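Local atomic coordinates of tailspike protein (Acinetobacter phage vB_ApiP_P1, PDB entry 6E1R), a protein that probably recognises and cleaves the capsular polysaccharide of its Acinetobacter host as a trimeric tailspike hydrolase, this chain being its C-terminal part, built round a parallel beta-helix. Residues S91-L97 with F115-T121; E247-F253 with S271-H277. All blocks are in the same frame, centred on the assembly; numbering follows the deposited sequence.

Contact 1 (S91-L97 with F115-T121); sequences SDHSAAL and FDLRVNT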
loop_
_atom_site.group_PDB
_atom_site.type_symbol
_atom_site.label_atom_id
_atom_site.label_comp_id
_atom_site.label_asym_id
_atom_site.label_seq_id
_atom_site.Cartn_x
_atom_site.Cartn_y
_atom_site.Cartn_z
ATOM N N SER A 91 23.084 40.976 -5.756
ATOM C CA SER A 91 21.751 40.818 -5.191
ATOM C C SER A 91 20.836 39.957 -6.052
ATOM O O SER A 91 19.785 39.527 -5.564
ATOM C CB SER A 91 21.105 42.189 -4.979
ATOM O OG SER A 91 21.861 42.975 -4.074
ATOM N N ASP A 92 21.200 39.695 -7.306
ATOM C CA ASP A 92 20.351 38.922 -8.199
ATOM C C ASP A 92 21.184 37.915 -8.976
ATOM O O ASP A 92 22.339 38.174 -9.328
ATOM C CB ASP A 92 19.583 39.823 -9.172
ATOM C CG ASP A 92 18.671 39.037 -10.085
ATOM O OD1 ASP A 92 18.997 38.897 -11.282
ATOM O OD2 ASP A 92 17.649 38.521 -9.590
ATOM N N HIS A 93 20.574 36.755 -9.243
ATOM C CA HIS A 93 21.206 35.693 -10.017
ATOM C C HIS A 93 20.277 35.159 -11.103
ATOM O O HIS A 93 20.438 34.015 -11.539
ATOM C CB HIS A 93 21.653 34.553 -9.097
ATOM C CG HIS A 93 22.360 35.017 -7.862
ATOM N ND1 HIS A 93 21.701 35.263 -6.677
ATOM C CD2 HIS A 93 23.666 35.288 -7.629
ATOM C CE1 HIS A 93 22.571 35.660 -5.765
ATOM N NE2 HIS A 93 23.770 35.684 -6.317
ATOM N N SER A 94 19.310 35.966 -11.547
ATOM C CA SER A 94 18.303 35.486 -12.491
ATOM C C SER A 94 18.923 35.147 -13.841
ATOM O O SER A 94 18.786 34.022 -14.336
ATOM C CB SER A 94 17.199 36.533 -12.654
ATOM O OG SER A 94 16.682 36.933 -11.398
ATOM N N ALA A 95 19.604 36.117 -14.457
ATOM C CA ALA A 95 20.212 35.880 -15.762
ATOM C C ALA A 95 21.267 34.785 -15.698
ATOM O O ALA A 95 21.455 34.046 -16.672
ATOM C CB ALA A 95 20.820 37.175 -16.302
ATOM N N ALA A 96 21.957 34.658 -14.563
ATOM C CA ALA A 96 22.929 33.584 -14.406
ATOM C C ALA A 96 22.242 32.227 -14.361
ATOM O O ALA A 96 22.727 31.258 -14.960
ATOM C CB ALA A 96 23.761 33.808 -13.145
ATOM N N LEU A 97 21.110 32.135 -13.658
ATOM C CA LEU A 97 20.385 30.871 -13.602
ATOM C C LEU A 97 19.835 30.498 -14.973
ATOM O O LEU A 97 19.881 29.327 -15.368
ATOM C CB LEU A 97 19.259 30.952 -12.572
ATOM C CG LEU A 97 18.454 29.672 -12.336
ATOM C CD1 LEU A 97 19.354 28.540 -11.865
ATOM C CD2 LEU A 97 17.332 29.916 -11.340
ATOM N N PHE A 115 25.728 27.722 -4.176
ATOM C CA PHE A 115 25.418 28.700 -3.144
ATOM C C PHE A 115 23.989 29.181 -3.350
ATOM O O PHE A 115 23.421 29.051 -4.438
ATOM C CB PHE A 115 26.408 29.876 -3.148
ATOM C CG PHE A 115 26.219 30.835 -4.289
ATOM C CD1 PHE A 115 26.789 30.583 -5.526
ATOM C CD2 PHE A 115 25.493 32.002 -4.118
ATOM C CE1 PHE A 115 26.625 31.469 -6.575
ATOM C CE2 PHE A 115 25.323 32.891 -5.163
ATOM C CZ PHE A 115 25.892 32.625 -6.392
ATOM N N ASP A 116 23.410 29.740 -2.289
ATOM C CA ASP A 116 22.005 30.126 -2.324
ATOM C C ASP A 116 21.795 31.267 -3.309
ATOM O O ASP A 116 22.487 32.289 -3.253
ATOM C CB ASP A 116 21.524 30.524 -0.930
ATOM C CG ASP A 116 21.574 29.370 0.057
ATOM O OD1 ASP A 116 21.537 28.203 -0.388
ATOM O OD2 ASP A 116 21.650 29.630 1.276
ATOM N N LEU A 117 20.828 31.096 -4.204
ATOM C CA LEU A 117 20.546 32.070 -5.244
ATOM C C LEU A 117 19.352 32.937 -4.867
ATOM O O LEU A 117 18.460 32.518 -4.125
ATOM C CB LEU A 117 20.276 31.368 -6.577
ATOM C CG LEU A 117 21.404 30.481 -7.108
ATOM C CD1 LEU A 117 21.047 29.914 -8.471
ATOM C CD2 LEU A 117 22.708 31.254 -7.169
ATOM N N ARG A 118 19.349 34.160 -5.393
ATOM C CA ARG A 118 18.243 35.095 -5.236
ATOM C C ARG A 118 17.899 35.643 -6.611
ATOM O O ARG A 118 18.769 36.187 -7.298
ATOM C CB ARG A 118 18.618 36.228 -4.275
ATOM C CG ARG A 118 19.024 35.747 -2.890
ATOM C CD ARG A 118 19.342 36.908 -1.962
ATOM N NE ARG A 118 18.143 37.626 -1.544
ATOM C CZ ARG A 118 17.373 37.261 -0.525
ATOM N NH1 ARG A 118 17.673 36.179 0.182
ATOM N NH2 ARG A 118 16.300 37.974 -0.213
ATOM N N VAL A 119 16.638 35.502 -7.012
ATOM C CA VAL A 119 16.205 35.809 -8.370
ATOM C C VAL A 119 14.997 36.733 -8.318
ATOM O O VAL A 119 14.130 36.595 -7.447
ATOM C CB VAL A 119 15.885 34.529 -9.175
ATOM C CG1 VAL A 119 17.139 33.685 -9.353
ATOM C CG2 VAL A 119 14.790 33.718 -8.494
ATOM N N ASN A 120 14.948 37.686 -9.250
ATOM C CA ASN A 120 13.803 38.572 -9.403
ATOM C C ASN A 120 13.120 38.393 -10.749
ATOM O O ASN A 120 12.119 39.068 -11.017
ATOM C CB ASN A 120 14.217 40.042 -9.232
ATOM C CG ASN A 120 15.159 40.518 -10.322
ATOM O OD1 ASN A 120 15.763 39.720 -11.036
ATOM N ND2 ASN A 120 15.290 41.833 -10.451
ATOM N N THR A 121 13.638 37.514 -11.603
ATOM C CA THR A 121 13.042 37.208 -12.893
ATOM C C THR A 121 12.931 35.697 -13.039
ATOM O O THR A 121 13.814 34.956 -12.598
ATOM C CB THR A 121 13.882 37.797 -14.038
ATOM O OG1 THR A 121 13.965 39.219 -13.883
ATOM C CG2 THR A 121 13.270 37.475 -15.393
HETATM O O HOH W 1 18.754 40.049 -2.797
#
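This contact sets the N-terminus of a helix against a strand edge at the N-terminal end of the parallel beta-helix, where the start of helix 94-106 and the turn before it lie along strand 117-119. L117 and V119 bond through their backbones to strand 142-146, the next coil. R118 directs its N and O the other way, where H93, just before the helix, receives them.

H93, the N-cap residue, is well suited to this edge. H93 N donates to R118 O (2.7 Å), while H93 ND1 accepts R118 N (2.9 Å, almost linear), so one residue answers both polar backbone atoms of R118. The flat ring also packs well. L117 CD2 sits over one face, 4.1 Å from the centroid of the H93 ring, and F115 presents its edge to the ring in an offset edge-to-face pair with planes at 75°.

D92 OD1 accepts S94 N (3.0 Å) in an Asx turn, and its OD2 accepts both N120 N (2.8 Å) and the hydroxyl S94 OG (2.6 Å); S94 OG in turn accepts T121 N (3.1 Å). Short side chains can thus bind the helix start and the strand's end at once. On the inner side, L97 CD1 meets L117 CD1 at 4.0 Å, while a water joins S91 O to R118 NE.

A bare edge would leave its amides and carbonyls to water or another strand; here side-chain acceptors take the amides and the H93 amide the R118 carbonyl, so the helix start covers this edge.

Contact 2 (E247-F253 with S271-H277); sequences EPNANTF and SYGTQWH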
loop_
_atom_site.group_PDB
_atom_site.type_symbol
_atom_site.label_atom_id
_atom_site.label_comp_id
_atom_site.label_asym_id
_atom_site.label_seq_id
_atom_site.Cartn_x
_atom_site.Cartn_y
_atom_site.Cartn_z
ATOM N N GLU A 247 -4.596 17.249 -17.967
ATOM C CA GLU A 247 -5.145 16.989 -16.648
ATOM C C GLU A 247 -4.040 16.611 -15.666
ATOM O O GLU A 247 -3.116 15.873 -16.025
ATOM C CB GLU A 247 -6.180 15.860 -16.709
ATOM C CG GLU A 247 -7.326 16.135 -17.676
ATOM C CD GLU A 247 -8.249 14.943 -17.850
ATOM O OE1 GLU A 247 -7.941 13.865 -17.299
ATOM O OE2 GLU A 247 -9.281 15.083 -18.539
ATOM N N PRO A 248 -4.105 17.092 -14.423
ATOM C CA PRO A 248 -3.073 16.731 -13.439
ATOM C C PRO A 248 -3.193 15.287 -12.974
ATOM O O PRO A 248 -4.046 14.970 -12.141
ATOM C CB PRO A 248 -3.323 17.713 -12.283
ATOM C CG PRO A 248 -4.342 18.705 -12.788
ATOM C CD PRO A 248 -5.102 18.020 -13.869
ATOM N N ASN A 249 -2.327 14.412 -13.482
ATOM C CA ASN A 249 -2.441 12.979 -13.255
ATOM C C ASN A 249 -1.169 12.416 -12.630
ATOM O O ASN A 249 -0.091 13.007 -12.721
ATOM C CB ASN A 249 -2.718 12.234 -14.568
ATOM C CG ASN A 249 -3.917 12.781 -15.311
ATOM O OD1 ASN A 249 -4.847 13.317 -14.710
ATOM N ND2 ASN A 249 -3.903 12.644 -16.631
ATOM N N ALA A 250 -1.319 11.264 -11.973
ATOM C CA ALA A 250 -0.200 10.392 -11.601
ATOM C C ALA A 250 0.837 11.115 -10.737
ATOM O O ALA A 250 2.023 11.175 -11.062
ATOM C CB ALA A 250 0.455 9.799 -12.852
ATOM N N ASN A 251 0.376 11.653 -9.613
ATOM C CA ASN A 251 1.240 12.368 -8.680
ATOM C C ASN A 251 1.227 11.638 -7.342
ATOM O O ASN A 251 0.191 11.577 -6.673
ATOM C CB ASN A 251 0.790 13.820 -8.544
ATOM C CG ASN A 251 0.891 14.578 -9.856
ATOM O OD1 ASN A 251 1.865 14.431 -10.596
ATOM N ND2 ASN A 251 -0.126 15.369 -10.163
ATOM N N THR A 252 2.378 11.089 -6.956
ATOM C CA THR A 252 2.513 10.280 -5.753
ATOM C C THR A 252 3.447 10.958 -4.761
ATOM O O THR A 252 4.456 11.558 -5.147
ATOM C CB THR A 252 3.039 8.876 -6.081
ATOM O OG1 THR A 252 2.609 8.494 -7.393
ATOM C CG2 THR A 252 2.547 7.863 -5.061
ATOM N N PHE A 253 3.105 10.852 -3.479
ATOM C CA PHE A 253 3.836 11.507 -2.401
ATOM C C PHE A 253 4.274 10.458 -1.390
ATOM O O PHE A 253 3.438 9.718 -0.857
ATOM C CB PHE A 253 2.972 12.576 -1.731
ATOM C CG PHE A 253 2.491 13.642 -2.674
ATOM C CD1 PHE A 253 1.405 13.417 -3.507
ATOM C CD2 PHE A 253 3.126 14.869 -2.728
ATOM C CE1 PHE A 253 0.963 14.396 -4.375
ATOM C CE2 PHE A 253 2.689 15.852 -3.593
ATOM C CZ PHE A 253 1.606 15.615 -4.418
ATOM N N SER A 271 -9.922 19.558 -13.235
ATOM C CA SER A 271 -9.974 18.889 -14.534
ATOM C C SER A 271 -10.110 17.375 -14.410
ATOM O O SER A 271 -9.750 16.643 -15.338
ATOM C CB SER A 271 -8.750 19.241 -15.387
ATOM O OG SER A 271 -8.639 20.643 -15.556
ATOM N N TYR A 272 -10.630 16.897 -13.277
ATOM C CA TYR A 272 -10.808 15.466 -13.025
ATOM C C TYR A 272 -9.477 14.721 -13.118
ATOM O O TYR A 272 -9.388 13.637 -13.696
ATOM C CB TYR A 272 -11.851 14.862 -13.970
ATOM C CG TYR A 272 -13.188 15.563 -13.899
ATOM C CD1 TYR A 272 -13.486 16.621 -14.749
ATOM C CD2 TYR A 272 -14.150 15.176 -12.974
ATOM C CE1 TYR A 272 -14.704 17.269 -14.684
ATOM C CE2 TYR A 272 -15.374 15.819 -12.902
ATOM C CZ TYR A 272 -15.644 16.864 -13.760
ATOM O OH TYR A 272 -16.859 17.509 -13.695
ATOM N N GLY A 273 -8.435 15.317 -12.542
ATOM C CA GLY A 273 -7.136 14.671 -12.537
ATOM C C GLY A 273 -7.154 13.378 -11.745
ATOM O O GLY A 273 -7.862 13.242 -10.748
ATOM N N THR A 274 -6.343 12.424 -12.192
ATOM C CA THR A 274 -6.401 11.056 -11.701
ATOM C C THR A 274 -5.130 10.675 -10.952
ATOM O O THR A 274 -4.039 11.172 -11.242
ATOM C CB THR A 274 -6.621 10.072 -12.856
ATOM O OG1 THR A 274 -5.571 10.221 -13.821
ATOM C CG2 THR A 274 -7.953 10.335 -13.531
ATOM N N GLN A 275 -5.298 9.783 -9.973
ATOM C CA GLN A 275 -4.203 9.083 -9.300
ATOM C C GLN A 275 -3.288 10.060 -8.552
ATOM O O GLN A 275 -2.154 10.339 -8.946
ATOM C CB GLN A 275 -3.417 8.228 -10.301
ATOM C CG GLN A 275 -4.237 7.106 -10.921
ATOM C CD GLN A 275 -4.544 5.994 -9.939
ATOM O OE1 GLN A 275 -3.676 5.569 -9.175
ATOM N NE2 GLN A 275 -5.783 5.516 -9.953
ATOM N N TRP A 276 -3.825 10.568 -7.447
ATOM C CA TRP A 276 -3.064 11.307 -6.444
ATOM C C TRP A 276 -3.082 10.471 -5.168
ATOM O O TRP A 276 -4.126 10.346 -4.521
ATOM C CB TRP A 276 -3.664 12.689 -6.192
ATOM C CG TRP A 276 -3.491 13.691 -7.301
ATOM C CD1 TRP A 276 -3.945 13.583 -8.583
ATOM C CD2 TRP A 276 -2.852 14.971 -7.208
ATOM N NE1 TRP A 276 -3.614 14.710 -9.299
ATOM C CE2 TRP A 276 -2.942 15.577 -8.477
ATOM C CE3 TRP A 276 -2.203 15.659 -6.177
ATOM C CZ2 TRP A 276 -2.412 16.839 -8.741
ATOM C CZ3 TRP A 276 -1.675 16.911 -6.442
ATOM C CH2 TRP A 276 -1.782 17.486 -7.715
ATOM N N HIS A 277 -1.936 9.896 -4.809
ATOM C CA HIS A 277 -1.850 9.007 -3.660
ATOM C C HIS A 277 -0.763 9.484 -2.708
ATOM O O HIS A 277 0.188 10.157 -3.112
ATOM C CB HIS A 277 -1.585 7.561 -4.095
ATOM C CG HIS A 277 -2.628 7.011 -5.017
ATOM N ND1 HIS A 277 -3.959 6.928 -4.668
ATOM C CD2 HIS A 277 -2.538 6.523 -6.276
ATOM C CE1 HIS A 277 -4.643 6.411 -5.672
ATOM N NE2 HIS A 277 -3.804 6.155 -6.660
HETATM O O HOH W 2 -0.220 7.620 -9.029
#
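Successive coils of the beta-helix stack here in parallel, with residues in step from P248 opposite G273 to T252 opposite H277, at CA spacings of 4.6 to 5.0 Å. Backbone hydrogen bonds run A250 N to T274 O (2.8 Å), N251 N to Q275 O (2.9 Å), H277 N to N251 O (3.3 Å) and F253 N to H277 O (3.0 Å). A250 and Q275, matched in register, both adopt left-handed backbone angles, so the two coils kink together and the ladder runs on.

Polar side chains extend it. N249 OD1 accepts T274 N (3.1 Å), and the indole W276 NE1 donates to P248 O (2.9 Å), a carbonyl that a buried tryptophan can reach while keeping its rings in the interior. G273 is needed opposite: its CA lies 3.1 Å from P248 O, and a beta carbon would clash there.

The inward side is mostly apolar and aromatic, with N251 as a polar member. N251 CB sits over the six-membered ring of W276, 4.1 Å from its centroid, in a CH-pi contact; P248 CB touches W276 CZ2 (3.8 Å) and F253 CE1 touches W276 CE3 (3.9 Å). N251 can be buried because its OD1 accepts C215 N of the preceding coil, and W276 also stacks on W269.

Toward the trimer partner the chemistry turns polar. Hydrogen bonds join T252 to N255, T274 to Y307 and Q275 to G306 and G336, all four of the second subunit. Within the strand, H277 NE2 donates to Q275 OE1 (2.6 Å). Thus aromatic stacking fills the coil interior, while amides and hydroxyls knit neighbouring subunits.

From the N terminus, the chain passes a small mixed sheet before entering contact 1, which closes a loop made of the rest of helix 94-106 and strand 111-113 and so joins that helix to the start of the sheet that begins with strand 117-119. Coils then follow one another until contact 2 opens. Its loop, holding strands 257-259 and 267-270, is one full turn of the beta-helix, returning the chain to the same sheet one coil on. The loops lie in series, neither nested nor crossed; the centres of contact 1 and contact 2 are about 32 Å apart and the two do not meet. Contact 1 lies at the N-terminal end of the stack, whereas contact 2 belongs to its repeating middle, facing a second subunit.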